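Carboxymuconolactone decarboxylase family protein (Thermotoga maritima, PDB 1VKE) may act as an AhpD-like oxidoreductase with peroxiredoxin-type activity, possibly taking part in the antioxidative response. Local coordinates at residues K58-L63 with E90-A95. Sequence-based numbering, arbitrary orientation.
Sequences KELMGL and EEIFEA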
ATOM      1  N   LYS E  58       6.170   6.197 -21.678  1.00 10.49           N
ATOM      2  CA  LYS E  58       6.700   6.266 -20.296  1.00  9.49           C
ATOM      3  C   LYS E  58       5.749   7.034 -19.363  1.00  7.73           C
ATOM      4  O   LYS E  58       5.528   6.630 -18.192  1.00  9.57           O
ATOM      5  CB  LYS E  58       8.117   6.839 -20.270  1.00  9.57           C
ATOM      6  CG  LYS E  58       9.157   5.955 -20.905  1.00  8.46           C
ATOM      7  CD  LYS E  58      10.552   6.462 -20.648  1.00  9.44           C
ATOM      8  CE  LYS E  58      11.611   5.592 -21.300  1.00  9.96           C
ATOM      9  NZ  LYS E  58      13.020   5.822 -20.842  1.00 10.25           N
ATOM     10  N   GLU E  59       5.162   8.113 -19.867  1.00  7.86           N
ATOM     11  CA  GLU E  59       4.199   8.876 -19.041  1.00  8.66           C
ATOM     12  C   GLU E  59       2.909   8.090 -18.754  1.00 10.91           C
ATOM     13  O   GLU E  59       2.368   8.175 -17.654  1.00 11.39           O
ATOM     14  CB  GLU E  59       3.941  10.243 -19.652  1.00 10.77           C
ATOM     15  CG  GLU E  59       5.183  11.133 -19.638  1.00 11.06           C
ATOM     16  CD  GLU E  59       5.597  11.660 -18.252  1.00 14.88           C
ATOM     17  OE1 GLU E  59       4.835  11.468 -17.288  1.00 14.20           O
ATOM     18  OE2 GLU E  59       6.674  12.317 -18.149  1.00 15.52           O
ATOM     19  N   LEU E  60       2.453   7.295 -19.712  1.00  8.95           N
ATOM     20  CA  LEU E  60       1.347   6.378 -19.485  1.00 11.76           C
ATOM     21  C   LEU E  60       1.711   5.314 -18.440  1.00 10.88           C
ATOM     22  O   LEU E  60       0.902   4.953 -17.596  1.00 10.66           O
ATOM     23  CB  LEU E  60       0.889   5.731 -20.780  1.00 10.27           C
ATOM     24  CG  LEU E  60       0.099   6.673 -21.690  1.00 10.83           C
ATOM     25  CD1 LEU E  60       0.105   6.034 -23.087  1.00 13.42           C
ATOM     26  CD2 LEU E  60      -1.326   6.904 -21.199  1.00 14.50           C
ATOM     27  N   MET E  61       2.938   4.819 -18.449  1.00 10.66           N
ATOM     28  CA  MET E  61       3.394   3.925 -17.370  1.00 11.27           C
ATOM     29  C   MET E  61       3.433   4.599 -16.016  1.00 12.53           C
ATOM     30  O   MET E  61       3.034   3.995 -15.019  1.00 11.58           O
ATOM     31  CB  MET E  61       4.775   3.336 -17.709  1.00 12.49           C
ATOM     32  CG  MET E  61       4.747   2.431 -18.913  1.00 15.85           C
ATOM     33  SD  MET E  61       6.440   1.995 -19.427  1.00 16.41           S
ATOM     34  CE  MET E  61       5.985   0.767 -20.632  1.00 21.53           C
ATOM     35  N   GLY E  62       3.901   5.844 -15.970  1.00 10.51           N
ATOM     36  CA  GLY E  62       3.870   6.610 -14.749  1.00 10.58           C
ATOM     37  C   GLY E  62       2.418   6.708 -14.232  1.00  9.70           C
ATOM     38  O   GLY E  62       2.125   6.648 -13.014  1.00 12.32           O
ATOM     39  N   LEU E  63       1.490   6.927 -15.157  1.00  9.91           N
ATOM     40  CA  LEU E  63       0.059   7.049 -14.799  1.00  8.50           C
ATOM     41  C   LEU E  63      -0.457   5.746 -14.193  1.00  8.38           C
ATOM     42  O   LEU E  63      -1.138   5.746 -13.134  1.00 11.34           O
ATOM     43  CB  LEU E  63      -0.771   7.430 -16.030  1.00 10.07           C
ATOM     44  CG  LEU E  63      -2.278   7.546 -15.833  1.00 12.33           C
ATOM     45  CD1 LEU E  63      -2.618   8.602 -14.837  1.00 11.98           C
ATOM     46  CD2 LEU E  63      -2.965   7.892 -17.145  1.00 12.27           C
ATOM     47  N   GLU E  90      -8.968   7.901 -25.197  1.00 12.94           N
ATOM     48  CA  GLU E  90      -9.036   6.450 -25.349  1.00 13.51           C
ATOM     49  C   GLU E  90      -7.762   5.724 -24.827  1.00 12.08           C
ATOM     50  O   GLU E  90      -7.853   4.702 -24.140  1.00 14.43           O
ATOM     51  CB  GLU E  90      -9.339   6.040 -26.792  1.00 15.18           C
ATOM     52  CG  GLU E  90      -9.660   4.556 -26.901  1.00 26.50           C
ATOM     53  CD  GLU E  90     -10.368   4.178 -28.210  1.00 43.69           C
ATOM     54  OE1 GLU E  90     -10.698   5.087 -29.021  1.00 44.66           O
ATOM     55  OE2 GLU E  90     -10.585   2.954 -28.432  1.00 48.65           O
ATOM     56  N   GLU E  91      -6.588   6.253 -25.183  1.00 11.49           N
ATOM     57  CA  GLU E  91      -5.331   5.670 -24.734  1.00 12.27           C
ATOM     58  C   GLU E  91      -5.234   5.764 -23.219  1.00 12.25           C
ATOM     59  O   GLU E  91      -4.927   4.777 -22.534  1.00 11.75           O
ATOM     60  CB  GLU E  91      -4.127   6.397 -25.372  1.00 12.25           C
ATOM     61  CG  GLU E  91      -3.944   6.110 -26.864  1.00 13.61           C
ATOM     62  CD  GLU E  91      -2.851   6.953 -27.510  1.00 17.90           C
ATOM     63  OE1 GLU E  91      -2.790   8.185 -27.256  1.00 13.03           O
ATOM     64  OE2 GLU E  91      -2.088   6.400 -28.324  1.00 24.42           O
ATOM     65  N   ILE E  92      -5.542   6.938 -22.679  1.00 10.58           N
ATOM     66  CA  ILE E  92      -5.544   7.121 -21.220  1.00  9.50           C
ATOM     67  C   ILE E  92      -6.523   6.174 -20.517  1.00 10.39           C
ATOM     68  O   ILE E  92      -6.149   5.547 -19.519  1.00 10.71           O
ATOM     69  CB  ILE E  92      -5.838   8.603 -20.870  1.00 10.63           C
ATOM     70  CG1 ILE E  92      -4.655   9.453 -21.326  1.00 11.32           C
ATOM     71  CG2 ILE E  92      -6.107   8.770 -19.379  1.00 13.80           C
ATOM     72  CD1 ILE E  92      -4.957  10.972 -21.350  1.00 11.50           C
ATOM     73  N   PHE E  93      -7.729   6.016 -21.056  1.00 10.89           N
ATOM     74  CA  PHE E  93      -8.711   5.118 -20.423  1.00 11.38           C
ATOM     75  C   PHE E  93      -8.289   3.656 -20.501  1.00 11.76           C
ATOM     76  O   PHE E  93      -8.483   2.926 -19.538  1.00 12.19           O
ATOM     77  CB  PHE E  93     -10.120   5.289 -20.990  1.00 14.11           C
ATOM     78  CG  PHE E  93     -10.719   6.667 -20.827  1.00 17.20           C
ATOM     79  CD1 PHE E  93     -10.449   7.465 -19.754  1.00 24.13           C
ATOM     80  CD2 PHE E  93     -11.610   7.132 -21.780  1.00 32.40           C
ATOM     81  CE1 PHE E  93     -11.033   8.732 -19.646  1.00 23.12           C
ATOM     82  CE2 PHE E  93     -12.202   8.392 -21.664  1.00 33.57           C
ATOM     83  CZ  PHE E  93     -11.905   9.182 -20.584  1.00 29.43           C
ATOM     84  N   GLU E  94      -7.634   3.250 -21.584  1.00 12.99           N
ATOM     85  CA  GLU E  94      -7.140   1.856 -21.679  1.00 11.75           C
ATOM     86  C   GLU E  94      -6.077   1.578 -20.649  1.00 13.86           C
ATOM     87  O   GLU E  94      -6.036   0.489 -20.060  1.00 13.71           O
ATOM     88  CB  GLU E  94      -6.622   1.533 -23.081  1.00 10.99           C
ATOM     89  CG  GLU E  94      -7.729   1.430 -24.127  1.00 13.26           C
ATOM     90  CD  GLU E  94      -7.250   1.050 -25.523  1.00 16.39           C
ATOM     91  OE1 GLU E  94      -6.170   0.439 -25.648  1.00 16.06           O
ATOM     92  OE2 GLU E  94      -7.973   1.388 -26.504  1.00 15.45           O
ATOM     93  N   ALA E  95      -5.230   2.572 -20.384  1.00 12.13           N
ATOM     94  CA  ALA E  95      -4.254   2.460 -19.302  1.00 12.56           C
ATOM     95  C   ALA E  95      -4.893   2.453 -17.931  1.00 11.53           C
ATOM     96  O   ALA E  95      -4.509   1.655 -17.063  1.00 11.40           O
ATOM     97  CB  ALA E  95      -3.252   3.595 -19.405  1.00 12.40           C
TER
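In the all-helical AhpD-like fold of this protein, helices 55-68 and 89-103 meet as a helix pair, and the segments K58-L63 and E90-A95 illustrate how a few branched side chains bridge two helices whose axes stay 10.1 Å apart at closest. The local axes run in broadly the same direction, inclined by 42°, and the contact is made by side-chain tips. L60 can be followed outward. Its CB leaves the helix toward the partner; CG then stands anti to the carbonyl carbon and beside the backbone N (chi1 -74°), and the second torsion, 163°, sets CD1 roughly anti to CA, while the other branch, CD2, meets the partner helix. That methyl settles between two neighbours, 4.2 Å from CG1 of I92 and equally 4.2 Å from CB of A95; it also lies 4.4 Å from the backbone O of E91. CA of L60 and CA of A95, 6.8 Å apart, are the closest CA pair, consistent with the small side chain of A95. One turn on, L63 takes the alternative first torsion, CG anti to the backbone N, and presents its own CD2 to the second branch of I92. The isoleucine thus splits its two arms between the leucines, crossing each at about a right angle. Helix 72-84 adds to this buried apolar patch, with L79 against I92 and I75 against L63. E91 is held by the backbone N of S88 and a salt bridge to K56, while L60 also packs on M61 of a second subunit. The tightest touch between the segments is methyl to methyl: CD2 of L63 lies 4.0 Å from CG2 of I92.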